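Local coordinates for prolyl-tRNA synthetase (Naegleria fowleri, PDB 6UYH), which probably attaches proline to its cognate tRNA after activating the amino acid with ATP, as a class II aminoacyl-tRNA synthetase, at residues Val355-Glu360 and Asp392-Val397; Met289-Pro292 and Ala296-Gln299; Ser23-Gln28 and Gly284-Met289; Glu12-Lys17 and Ile30-Phe35. All coordinates share one frame; numbering follows the deposited sequence.

Contact 1. Residues Val355-Glu360 and Asp392-Val397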
loop_
_atom_site.group_PDB
_atom_site.type_symbol
_atom_site.label_atom_id
_atom_site.label_comp_id
_atom_site.label_asym_id
_atom_site.label_seq_id
_atom_site.Cartn_x
_atom_site.Cartn_y
_atom_site.Cartn_z
ATOM N N VAL A 355 -8.422 -23.621 0.092
ATOM C CA VAL A 355 -7.407 -24.026 1.075
ATOM C C VAL A 355 -6.643 -25.243 0.555
ATOM O O VAL A 355 -7.264 -26.260 0.189
ATOM C CB VAL A 355 -8.065 -24.320 2.433
ATOM C CG1 VAL A 355 -7.041 -24.871 3.399
ATOM C CG2 VAL A 355 -8.691 -23.035 2.997
ATOM N N PRO A 356 -5.310 -25.201 0.489
ATOM C CA PRO A 356 -4.584 -26.295 -0.183
ATOM C C PRO A 356 -4.563 -27.615 0.580
ATOM O O PRO A 356 -4.507 -28.673 -0.060
ATOM C CB PRO A 356 -3.167 -25.719 -0.370
ATOM C CG PRO A 356 -3.098 -24.499 0.495
ATOM C CD PRO A 356 -4.496 -23.984 0.624
ATOM N N LEU A 357 -4.611 -27.615 1.911
ATOM C CA LEU A 357 -4.488 -28.871 2.639
ATOM C C LEU A 357 -5.520 -28.935 3.753
ATOM O O LEU A 357 -5.695 -27.967 4.501
ATOM C CB LEU A 357 -3.081 -29.040 3.215
ATOM C CG LEU A 357 -2.778 -30.338 3.965
ATOM C CD1 LEU A 357 -2.873 -31.569 3.041
ATOM C CD2 LEU A 357 -1.411 -30.251 4.617
ATOM N N ARG A 358 -6.200 -30.071 3.856
ATOM C CA ARG A 358 -7.157 -30.331 4.922
ATOM C C ARG A 358 -6.668 -31.496 5.772
ATOM O O ARG A 358 -6.205 -32.512 5.241
ATOM C CB ARG A 358 -8.542 -30.642 4.345
ATOM C CG ARG A 358 -9.571 -31.112 5.354
ATOM C CD ARG A 358 -10.942 -31.262 4.703
ATOM N NE ARG A 358 -11.106 -32.512 3.961
ATOM C CZ ARG A 358 -11.486 -32.597 2.689
ATOM N NH1 ARG A 358 -11.748 -31.502 1.989
ATOM N NH2 ARG A 358 -11.611 -33.789 2.115
ATOM N N ILE A 359 -6.753 -31.337 7.089
ATOM C CA ILE A 359 -6.474 -32.409 8.040
ATOM C C ILE A 359 -7.800 -32.806 8.669
ATOM O O ILE A 359 -8.497 -31.962 9.247
ATOM C CB ILE A 359 -5.453 -31.981 9.106
ATOM C CG1 ILE A 359 -4.098 -31.703 8.446
ATOM C CG2 ILE A 359 -5.329 -33.047 10.212
ATOM C CD1 ILE A 359 -3.008 -31.276 9.397
ATOM N N GLU A 360 -8.166 -34.082 8.526
ATOM C CA GLU A 360 -9.366 -34.642 9.136
ATOM C C GLU A 360 -8.936 -35.512 10.309
ATOM O O GLU A 360 -8.152 -36.449 10.131
ATOM C CB GLU A 360 -10.168 -35.470 8.129
ATOM C CG GLU A 360 -10.527 -34.750 6.835
ATOM C CD GLU A 360 -11.077 -35.700 5.781
ATOM O OE1 GLU A 360 -11.306 -36.886 6.108
ATOM O OE2 GLU A 360 -11.278 -35.266 4.627
ATOM N N ASP A 392 7.599 -29.358 10.024
ATOM C CA ASP A 392 8.429 -29.593 8.847
ATOM C C ASP A 392 7.752 -30.542 7.866
ATOM O O ASP A 392 7.810 -30.328 6.649
ATOM C CB ASP A 392 9.790 -30.145 9.266
ATOM C CG ASP A 392 10.688 -29.090 9.880
ATOM O OD1 ASP A 392 10.306 -27.902 9.885
ATOM O OD2 ASP A 392 11.783 -29.454 10.356
ATOM N N SER A 393 7.113 -31.605 8.371
ATOM C CA SER A 393 6.502 -32.566 7.458
ATOM C C SER A 393 5.278 -31.975 6.763
ATOM O O SER A 393 5.012 -32.300 5.598
ATOM C CB SER A 393 6.146 -33.864 8.196
ATOM O OG SER A 393 5.079 -33.676 9.109
ATOM N N ILE A 394 4.542 -31.092 7.443
ATOM C CA ILE A 394 3.402 -30.441 6.805
ATOM C C ILE A 394 3.874 -29.417 5.779
ATOM O O ILE A 394 3.304 -29.309 4.686
ATOM C CB ILE A 394 2.478 -29.813 7.864
ATOM C CG1 ILE A 394 1.838 -30.910 8.727
ATOM C CG2 ILE A 394 1.421 -28.947 7.206
ATOM C CD1 ILE A 394 1.092 -31.969 7.927
ATOM N N LYS A 395 4.920 -28.651 6.105
ATOM C CA LYS A 395 5.505 -27.756 5.106
ATOM C C LYS A 395 5.972 -28.533 3.878
ATOM O O LYS A 395 5.830 -28.064 2.739
ATOM C CB LYS A 395 6.668 -26.973 5.711
ATOM C CG LYS A 395 6.245 -25.910 6.707
ATOM C CD LYS A 395 7.437 -25.290 7.420
ATOM C CE LYS A 395 6.978 -24.281 8.462
ATOM N NZ LYS A 395 8.109 -23.724 9.258
ATOM N N ALA A 396 6.543 -29.718 4.095
ATOM C CA ALA A 396 6.972 -30.554 2.980
ATOM C C ALA A 396 5.784 -30.974 2.122
ATOM O O ALA A 396 5.900 -31.076 0.896
ATOM C CB ALA A 396 7.723 -31.781 3.511
ATOM N N VAL A 397 4.637 -31.238 2.757
ATOM C CA VAL A 397 3.421 -31.534 2.007
ATOM C C VAL A 397 2.992 -30.321 1.190
ATOM O O VAL A 397 2.590 -30.444 0.028
ATOM C CB VAL A 397 2.308 -31.994 2.966
ATOM C CG1 VAL A 397 0.988 -32.109 2.234
ATOM C CG2 VAL A 397 2.689 -33.324 3.614
#

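Contact 2. Residues Met289-Pro292 and Ala296-Gln299. With EDO (1,2-ethanediol), chain R.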
loop_
_atom_site.group_PDB
_atom_site.type_symbol
_atom_site.label_atom_id
_atom_site.label_comp_id
_atom_site.label_asym_id
_atom_site.label_seq_id
_atom_site.Cartn_x
_atom_site.Cartn_y
_atom_site.Cartn_z
ATOM N N MET A 289 -11.842 -22.354 -6.022
ATOM C CA MET A 289 -10.481 -21.851 -5.960
ATOM C C MET A 289 -9.498 -22.970 -5.617
ATOM O O MET A 289 -9.823 -23.897 -4.878
ATOM C CB MET A 289 -10.405 -20.738 -4.912
ATOM C CG MET A 289 -9.087 -20.008 -4.845
ATOM S SD MET A 289 -8.804 -18.945 -6.266
ATOM C CE MET A 289 -10.147 -17.773 -6.096
ATOM N N VAL A 290 -8.274 -22.858 -6.142
ATOM C CA VAL A 290 -7.165 -23.739 -5.763
ATOM C C VAL A 290 -5.967 -22.838 -5.498
ATOM O O VAL A 290 -5.352 -22.323 -6.440
ATOM C CB VAL A 290 -6.837 -24.791 -6.834
ATOM C CG1 VAL A 290 -5.708 -25.708 -6.348
ATOM C CG2 VAL A 290 -8.068 -25.636 -7.174
ATOM N N LEU A 291 -5.628 -22.634 -4.202
ATOM C CA LEU A 291 -4.625 -21.619 -3.868
ATOM C C LEU A 291 -3.229 -22.226 -3.781
ATOM O O LEU A 291 -3.024 -23.186 -3.032
ATOM C CB LEU A 291 -4.963 -20.950 -2.540
ATOM C CG LEU A 291 -6.221 -20.083 -2.547
ATOM C CD1 LEU A 291 -6.726 -19.817 -1.123
ATOM C CD2 LEU A 291 -5.940 -18.784 -3.284
ATOM N N PRO A 292 -2.246 -21.685 -4.497
ATOM C CA PRO A 292 -0.857 -22.066 -4.250
ATOM C C PRO A 292 -0.507 -21.801 -2.797
ATOM O O PRO A 292 -0.835 -20.727 -2.269
ATOM C CB PRO A 292 -0.057 -21.145 -5.191
ATOM C CG PRO A 292 -1.055 -20.620 -6.183
ATOM C CD PRO A 292 -2.356 -20.557 -5.432
ATOM N N ALA A 296 -1.729 -18.627 0.042
ATOM C CA ALA A 296 -3.031 -19.036 0.564
ATOM C C ALA A 296 -3.292 -18.377 1.915
ATOM O O ALA A 296 -2.515 -18.575 2.852
ATOM C CB ALA A 296 -3.088 -20.557 0.697
ATOM N N PHE A 297 -4.413 -17.648 2.026
ATOM C CA PHE A 297 -4.767 -16.991 3.288
ATOM C C PHE A 297 -4.797 -17.995 4.431
ATOM O O PHE A 297 -4.444 -17.671 5.575
ATOM C CB PHE A 297 -6.126 -16.291 3.156
ATOM C CG PHE A 297 -7.284 -17.238 3.141
ATOM C CD1 PHE A 297 -8.003 -17.498 4.294
ATOM C CD2 PHE A 297 -7.625 -17.907 1.971
ATOM C CE1 PHE A 297 -9.055 -18.403 4.286
ATOM C CE2 PHE A 297 -8.678 -18.818 1.949
ATOM C CZ PHE A 297 -9.394 -19.069 3.111
ATOM N N CYS A 298 -5.245 -19.214 4.142
ATOM C CA CYS A 298 -5.179 -20.335 5.067
ATOM C C CYS A 298 -4.532 -21.487 4.315
ATOM O O CYS A 298 -5.011 -21.873 3.243
ATOM C CB CYS A 298 -6.571 -20.726 5.573
ATOM S SG CYS A 298 -6.626 -22.269 6.519
ATOM N N GLN A 299 -3.440 -22.019 4.857
ATOM C CA GLN A 299 -2.760 -23.121 4.181
ATOM C C GLN A 299 -3.302 -24.482 4.585
ATOM O O GLN A 299 -3.344 -25.401 3.759
ATOM C CB GLN A 299 -1.262 -23.062 4.464
ATOM C CG GLN A 299 -0.601 -21.791 3.950
ATOM C CD GLN A 299 0.799 -21.648 4.485
ATOM O OE1 GLN A 299 1.005 -21.607 5.698
ATOM N NE2 GLN A 299 1.775 -21.590 3.587
HETATM C C1 EDO R . 4.760 -21.746 6.498
HETATM O O1 EDO R . 6.175 -21.721 6.279
HETATM C C2 EDO R . 4.114 -20.669 5.638
HETATM O O2 EDO R . 4.444 -20.908 4.263
#

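Contact 3. Residues Ser23-Gln28 and Gly284-Met289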
loop_
_atom_site.group_PDB
_atom_site.type_symbol
_atom_site.label_atom_id
_atom_site.label_comp_id
_atom_site.label_asym_id
_atom_site.label_seq_id
_atom_site.Cartn_x
_atom_site.Cartn_y
_atom_site.Cartn_z
ATOM N N SER A 23 -16.245 -17.908 -18.967
ATOM C CA SER A 23 -16.448 -16.613 -18.320
ATOM C C SER A 23 -17.444 -16.721 -17.170
ATOM O O SER A 23 -17.274 -16.060 -16.135
ATOM C CB SER A 23 -16.892 -15.574 -19.356
ATOM O OG SER A 23 -18.089 -15.972 -19.990
ATOM N N GLU A 24 -18.458 -17.572 -17.304
ATOM C CA GLU A 24 -19.405 -17.756 -16.211
ATOM C C GLU A 24 -18.766 -18.535 -15.064
ATOM O O GLU A 24 -18.962 -18.189 -13.893
ATOM C CB GLU A 24 -20.669 -18.448 -16.723
ATOM C CG GLU A 24 -21.686 -18.793 -15.634
ATOM C CD GLU A 24 -22.231 -17.582 -14.879
ATOM O OE1 GLU A 24 -22.124 -16.441 -15.385
ATOM O OE2 GLU A 24 -22.778 -17.784 -13.769
ATOM N N TRP A 25 -17.984 -19.573 -15.386
ATOM C CA TRP A 25 -17.199 -20.279 -14.371
ATOM C C TRP A 25 -16.328 -19.313 -13.577
ATOM O O TRP A 25 -16.290 -19.352 -12.340
ATOM C CB TRP A 25 -16.320 -21.357 -15.027
ATOM C CG TRP A 25 -15.320 -21.955 -14.065
ATOM C CD1 TRP A 25 -15.528 -23.015 -13.219
ATOM C CD2 TRP A 25 -13.974 -21.518 -13.834
ATOM N NE1 TRP A 25 -14.390 -23.267 -12.486
ATOM C CE2 TRP A 25 -13.424 -22.362 -12.842
ATOM C CE3 TRP A 25 -13.169 -20.506 -14.386
ATOM C CZ2 TRP A 25 -12.120 -22.214 -12.371
ATOM C CZ3 TRP A 25 -11.865 -20.357 -13.915
ATOM C CH2 TRP A 25 -11.353 -21.211 -12.918
ATOM N N TYR A 26 -15.612 -18.436 -14.285
ATOM C CA TYR A 26 -14.701 -17.500 -13.638
ATOM C C TYR A 26 -15.449 -16.568 -12.705
ATOM O O TYR A 26 -15.027 -16.335 -11.563
ATOM C CB TYR A 26 -13.976 -16.698 -14.722
ATOM C CG TYR A 26 -12.871 -15.772 -14.283
ATOM C CD1 TYR A 26 -11.770 -16.250 -13.586
ATOM C CD2 TYR A 26 -12.902 -14.419 -14.623
ATOM C CE1 TYR A 26 -10.739 -15.410 -13.220
ATOM C CE2 TYR A 26 -11.861 -13.561 -14.267
ATOM C CZ TYR A 26 -10.786 -14.064 -13.568
ATOM O OH TYR A 26 -9.745 -13.232 -13.222
ATOM N N SER A 27 -16.581 -16.041 -13.167
ATOM C CA SER A 27 -17.382 -15.174 -12.317
ATOM C C SER A 27 -17.823 -15.901 -11.053
ATOM O O SER A 27 -17.720 -15.352 -9.949
ATOM C CB SER A 27 -18.586 -14.660 -13.098
ATOM O OG SER A 27 -19.398 -13.851 -12.271
ATOM N N GLN A 28 -18.286 -17.145 -11.191
ATOM C CA GLN A 28 -18.751 -17.885 -10.023
ATOM C C GLN A 28 -17.602 -18.192 -9.071
ATOM O O GLN A 28 -17.761 -18.086 -7.851
ATOM C CB GLN A 28 -19.467 -19.164 -10.456
ATOM C CG GLN A 28 -20.808 -18.895 -11.131
ATOM C CD GLN A 28 -21.701 -20.119 -11.174
ATOM O OE1 GLN A 28 -21.638 -20.979 -10.293
ATOM N NE2 GLN A 28 -22.530 -20.211 -12.209
ATOM N N GLY A 284 -7.732 -22.772 -10.936
ATOM C CA GLY A 284 -9.086 -23.053 -10.479
ATOM C C GLY A 284 -9.686 -24.265 -11.172
ATOM O O GLY A 284 -9.308 -24.623 -12.290
ATOM N N ASP A 285 -10.628 -24.919 -10.491
ATOM C CA ASP A 285 -11.259 -26.114 -11.033
ATOM C C ASP A 285 -12.768 -26.039 -10.768
ATOM O O ASP A 285 -13.299 -25.000 -10.368
ATOM C CB ASP A 285 -10.587 -27.385 -10.473
ATOM C CG ASP A 285 -10.833 -27.591 -8.975
ATOM O OD1 ASP A 285 -11.684 -26.897 -8.386
ATOM O OD2 ASP A 285 -10.171 -28.473 -8.385
ATOM N N ASP A 286 -13.464 -27.153 -10.994
ATOM C CA ASP A 286 -14.919 -27.141 -10.918
ATOM C C ASP A 286 -15.440 -27.172 -9.490
ATOM O O ASP A 286 -16.654 -27.043 -9.286
ATOM C CB ASP A 286 -15.502 -28.309 -11.719
ATOM C CG ASP A 286 -15.330 -28.119 -13.223
ATOM O OD1 ASP A 286 -15.151 -26.966 -13.662
ATOM O OD2 ASP A 286 -15.376 -29.116 -13.960
ATOM N N LYS A 287 -14.560 -27.326 -8.504
ATOM C CA LYS A 287 -14.945 -27.176 -7.108
ATOM C C LYS A 287 -14.648 -25.784 -6.572
ATOM O O LYS A 287 -15.053 -25.473 -5.450
ATOM C CB LYS A 287 -14.238 -28.223 -6.239
ATOM C CG LYS A 287 -14.624 -29.667 -6.545
ATOM C CD LYS A 287 -13.772 -30.632 -5.732
ATOM C CE LYS A 287 -14.086 -32.085 -6.061
ATOM N NZ LYS A 287 -15.479 -32.446 -5.690
ATOM N N GLY A 288 -13.965 -24.943 -7.347
ATOM C CA GLY A 288 -13.710 -23.577 -6.939
ATOM C C GLY A 288 -12.250 -23.184 -6.977
ATOM O O GLY A 288 -11.498 -23.620 -7.852
ATOM N N MET A 289 -11.842 -22.354 -6.022
ATOM C CA MET A 289 -10.481 -21.851 -5.960
ATOM C C MET A 289 -9.498 -22.970 -5.617
ATOM O O MET A 289 -9.823 -23.897 -4.878
ATOM C CB MET A 289 -10.405 -20.738 -4.912
ATOM C CG MET A 289 -9.087 -20.008 -4.845
ATOM S SD MET A 289 -8.804 -18.945 -6.266
ATOM C CE MET A 289 -10.147 -17.773 -6.096
#

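Contact 4. Residues Glu12-Lys17 and Ile30-Phe35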
loop_
_atom_site.group_PDB
_atom_site.type_symbol
_atom_site.label_atom_id
_atom_site.label_comp_id
_atom_site.label_asym_id
_atom_site.label_seq_id
_atom_site.Cartn_x
_atom_site.Cartn_y
_atom_site.Cartn_z
ATOM N N GLU A 12 -22.277 -21.613 -2.231
ATOM C CA GLU A 12 -22.457 -23.034 -1.948
ATOM C C GLU A 12 -21.648 -23.899 -2.919
ATOM O O GLU A 12 -20.919 -24.800 -2.500
ATOM C CB GLU A 12 -23.941 -23.417 -2.006
ATOM N N GLY A 13 -21.772 -23.624 -4.216
ATOM C CA GLY A 13 -21.082 -24.429 -5.205
ATOM C C GLY A 13 -20.987 -23.735 -6.544
ATOM O O GLY A 13 -21.749 -22.812 -6.851
ATOM N N ILE A 14 -20.016 -24.183 -7.333
ATOM C CA ILE A 14 -19.881 -23.758 -8.721
ATOM C C ILE A 14 -20.863 -24.585 -9.542
ATOM O O ILE A 14 -20.799 -25.819 -9.535
ATOM C CB ILE A 14 -18.442 -23.956 -9.219
ATOM C CG1 ILE A 14 -17.437 -23.415 -8.195
ATOM C CG2 ILE A 14 -18.247 -23.306 -10.579
ATOM C CD1 ILE A 14 -17.627 -21.949 -7.861
ATOM N N ASP A 15 -21.795 -23.924 -10.226
ATOM C CA ASP A 15 -22.850 -24.588 -10.982
ATOM C C ASP A 15 -22.566 -24.645 -12.476
ATOM O O ASP A 15 -23.405 -25.148 -13.233
ATOM C CB ASP A 15 -24.189 -23.878 -10.744
ATOM C CG ASP A 15 -24.563 -23.816 -9.278
ATOM O OD1 ASP A 15 -24.458 -24.851 -8.587
ATOM O OD2 ASP A 15 -24.950 -22.725 -8.815
ATOM N N VAL A 16 -21.430 -24.112 -12.922
ATOM C CA VAL A 16 -21.040 -24.110 -14.327
ATOM C C VAL A 16 -19.598 -24.589 -14.405
ATOM O O VAL A 16 -18.734 -24.078 -13.686
ATOM C CB VAL A 16 -21.182 -22.709 -14.955
ATOM C CG1 VAL A 16 -20.636 -22.700 -16.374
ATOM C CG2 VAL A 16 -22.640 -22.273 -14.948
ATOM N N LYS A 17 -19.332 -25.550 -15.286
ATOM C CA LYS A 17 -18.002 -26.138 -15.376
ATOM C C LYS A 17 -17.036 -25.229 -16.128
ATOM O O LYS A 17 -17.425 -24.453 -17.003
ATOM C CB LYS A 17 -18.066 -27.506 -16.059
ATOM C CG LYS A 17 -18.787 -28.558 -15.221
ATOM C CD LYS A 17 -18.836 -29.914 -15.921
ATOM C CE LYS A 17 -17.465 -30.581 -15.964
ATOM N NZ LYS A 17 -16.898 -30.809 -14.599
ATOM N N ILE A 30 -14.642 -16.529 -8.634
ATOM C CA ILE A 30 -14.048 -15.396 -7.924
ATOM C C ILE A 30 -15.014 -14.816 -6.886
ATOM O O ILE A 30 -14.572 -14.273 -5.868
ATOM C CB ILE A 30 -13.555 -14.306 -8.893
ATOM C CG1 ILE A 30 -14.729 -13.638 -9.617
ATOM C CG2 ILE A 30 -12.472 -14.875 -9.850
ATOM C CD1 ILE A 30 -14.308 -12.677 -10.747
ATOM N N THR A 31 -16.330 -14.926 -7.110
ATOM C CA THR A 31 -17.286 -14.375 -6.148
ATOM C C THR A 31 -17.575 -15.354 -5.018
ATOM O O THR A 31 -17.578 -14.968 -3.842
ATOM C CB THR A 31 -18.603 -13.973 -6.833
ATOM O OG1 THR A 31 -19.177 -15.097 -7.519
ATOM C CG2 THR A 31 -18.379 -12.814 -7.810
ATOM N N LYS A 32 -17.852 -16.616 -5.351
ATOM C CA LYS A 32 -18.267 -17.569 -4.324
ATOM C C LYS A 32 -17.113 -17.979 -3.418
ATOM O O LYS A 32 -17.349 -18.419 -2.288
ATOM C CB LYS A 32 -18.910 -18.795 -4.978
ATOM C CG LYS A 32 -20.194 -18.447 -5.706
ATOM C CD LYS A 32 -20.831 -19.656 -6.382
ATOM C CE LYS A 32 -22.166 -19.268 -7.009
ATOM N NZ LYS A 32 -22.866 -20.421 -7.649
ATOM N N SER A 33 -15.877 -17.835 -3.886
ATOM C CA SER A 33 -14.721 -18.030 -3.028
ATOM C C SER A 33 -14.477 -16.866 -2.084
ATOM O O SER A 33 -13.530 -16.936 -1.295
ATOM C CB SER A 33 -13.469 -18.223 -3.865
ATOM O OG SER A 33 -13.153 -17.028 -4.576
ATOM N N GLU A 34 -15.293 -15.806 -2.165
ATOM C CA GLU A 34 -15.093 -14.560 -1.409
ATOM C C GLU A 34 -13.794 -13.853 -1.796
ATOM O O GLU A 34 -13.189 -13.142 -0.991
ATOM C CB GLU A 34 -15.165 -14.805 0.109
ATOM C CG GLU A 34 -16.501 -15.412 0.542
ATOM C CD GLU A 34 -16.663 -15.549 2.045
ATOM O OE1 GLU A 34 -15.800 -15.063 2.806
ATOM O OE2 GLU A 34 -17.675 -16.145 2.464
ATOM N N PHE A 35 -13.355 -14.007 -3.047
ATOM C CA PHE A 35 -12.195 -13.247 -3.500
ATOM C C PHE A 35 -12.585 -11.838 -3.929
ATOM O O PHE A 35 -11.907 -10.860 -3.580
ATOM C CB PHE A 35 -11.497 -13.976 -4.658
ATOM C CG PHE A 35 -10.175 -14.595 -4.280
ATOM C CD1 PHE A 35 -9.030 -14.343 -5.043
ATOM C CD2 PHE A 35 -10.076 -15.418 -3.161
ATOM C CE1 PHE A 35 -7.811 -14.898 -4.689
ATOM C CE2 PHE A 35 -8.864 -15.980 -2.796
ATOM C CZ PHE A 35 -7.725 -15.722 -3.570
HETATM O O HOH W 1 -24.073 -21.317 -5.042
#

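Contact 1. Residues Val355-Glu360 and Asp392-Val397
L357 reaches from strand 357-361 to V397 and I394 on helix 391-415, and its forked end carries most of the contact. Its beta carbon is directed toward the helix, and CG anti to the backbone N (chi1 -178°) carries the fork on to it. L357 CD2 lies 3.9 Å from V397 CG1, and L357 CD1 is almost as near, so the valine methyl spans both prongs of the fork. These two side chains meet at about a right angle. I394, one turn earlier on the helix, comes at the same leucine on a slant: its CG2 branch, rather than the CG1 arm, lies 4.1 Å from L357 CD2. That arm leads instead to I359, where I359 CD1 and I394 CD1 meet tip to tip at 4.4 Å, a looser touch.

The axes of strand 357-360 and helix 392-397 approach to 10.9 Å at 134°. I394 also touches V300 of strand 300-304, and V397 touches W382 of strand 381-385, so the helix covers neighbouring strands of the five-stranded sheet in the anticodon-binding domain. R358 and E360 point to the other side of strand 357-361 and pair there. R358 grips side-on, NE at 2.8 Å and NH2 at 2.9 Å from the single oxygen E360 OE2, which lies close to the guanidinium plane. E351 and Y347 of helix 343-353 add a salt bridge and a cation-pi contact to R358.

The direct contacts between the segments are apolar, and both segments also pack on W382 and V300. Without a hydrogen bond, this methyl packing imposes no bond direction across the interface.

Contact 2. Residues Met289-Pro292 and Ala296-Gln299
L291 and A296 pack against each other inside the loop that leads from helix 274-283, which starts with the ATP-site residue R274, to strand 300-304 of the five-stranded anticodon-binding sheet. The chain doubles back here: the CA atoms of L291 and A296 are 5.4 Å apart.

The apolar part comes first. L291 CB lies 3.8 Å from A296 CB, the two beta carbons abutting directly. Further out, L291 CD1 approaches the F297 ring at its edge, near the ring plane, and is 3.7 Å from F297 CD2; the leucine and the phenylalanine cross at about a right angle. F297 reaches this spot through a first torsion that sets CG between its own backbone N and carbonyl carbon (chi1 74°). One face of the ring is taken by C298 CB, 3.6 Å above the plane and displaced toward the rim. L291 also packs on F35, so it is held from more than one direction.

The polar part adds no bond across the contact. P292 O and A296 N are 3.2 Å apart, but the angle is too poor for a hydrogen bond. Outside partners hold the loop too: L291 pairs through its backbone with G354, and A296 O accepts from R332 NE.

Q299 binds elsewhere. Its OE1 accepts from R332 N, its NE2 donates to P293 O, and Q299 NE2 also gives a nearly straight bond (165°) to O2 of a 1,2-ethanediol, probably from the crystallisation liquor, at 2.8 Å.

Contact 3. Residues Ser23-Gln28 and Gly284-Met289
A type I beta turn from D285 to G288, directly after helix 274-283, presents the carbonyl of D285 to the indole of W25 on helix 22-32. W25 NE1 donates to D285 O at 2.9 Å with an N-H...O angle of 154°. The oxygen lies in the indole plane, but the donor stands 65° out of the carbonyl plane and so is not on a lone pair. From the opposite face of that plane comes the turn's own bond, G288 N to D285 O at 3.1 Å, so two donors share the oxygen.

The first torsion of W25 (chi1 170°) directs the indole to the turn, and the second sets its rotation; D285 O and G284 CA lie in the ring plane, which marks an edge approach. Contact is tight: W25 CZ2 is 3.4 Å from G284 C, and G284 has no side chain to block the edge. An Asx turn, K287 N to D285 OD1 at 2.9 Å, braces the loop from within. D286 OD1 sits obliquely to the indole and accepts from K18 N; OD2 pairs with K17, though the modelled separation is implausibly short.

D285 OD2 forms a salt bridge with R376, just beyond strand 370-375, and M289 pairs through its backbone with L352 of helix 343-353. Y26 packs on I280 and M281 of helix 274-283, so helix 22-32 lies against both the turn and the helix leading into it.

Contact 4. Residues Glu12-Lys17 and Ile30-Phe35
K32 lies in the last turn of helix 22-32, which closes in a Schellman motif at E34 (phi 63°, E34 N to T31 O 3.0 Å, F35 N to I30 O weaker), while G13, its main partner, belongs to the irregular segment before that helix.

The lysine carries the contact. Its chain is fully extended beyond CG, and this length brings the ammonium to the loop: K32 NZ donates to G13 O at 2.8 Å, arriving nearly along the C=O direction (166°). The aliphatic part follows the same route, with K32 CD 3.3 Å from G13 O, and I14 CD1 touches K32 CD at 4.2 Å. D15 crosses the lysine at about a right angle, and its OD2 makes a salt bridge to K32 NZ at 3.3 Å; D15 has two conformers, so this rather long pair may be only part-time. A water also accepts from K32 NZ at 3.0 Å and takes a weak bond from G13 N. Four oxygens, from G13, D15, Q28 and the water, thus lie round the ammonium, which probably favours its charged state.

Q28 OE1 takes the backbone N of D15 as well, so the same glutamine holds both sides together. I14 packs on W25 and V29, so the loop runs beside helix 22-32. Past the Schellman turn, S33 packs on M289, and F35 packs on N50, C51 and V54 of helix 49-67.

Contacts 1 and 2 are buried, contact 3 is partly buried and contact 4 lies at the surface, and the chemistry follows: apolar packing without a hydrogen bond between segments in the first two, methyl on methyl in contact 1 and with an aromatic edge in contact 2, one indole-to-carbonyl bond in contact 3, and charge with water in contact 4. Contacts 3 and 4 share helix 22-32, their centres only about 6 Å apart, and W25 CD1 of contact 3 packs on V16 O of contact 4 at 3.4 Å. M289 belongs to contacts 2 and 3, and in one of its two conformers its methyl packs on F35 of contact 4. Contact 2 passes into contact 1 through a probable hydrogen bond, L357 N to Q299 O at 3.1 Å.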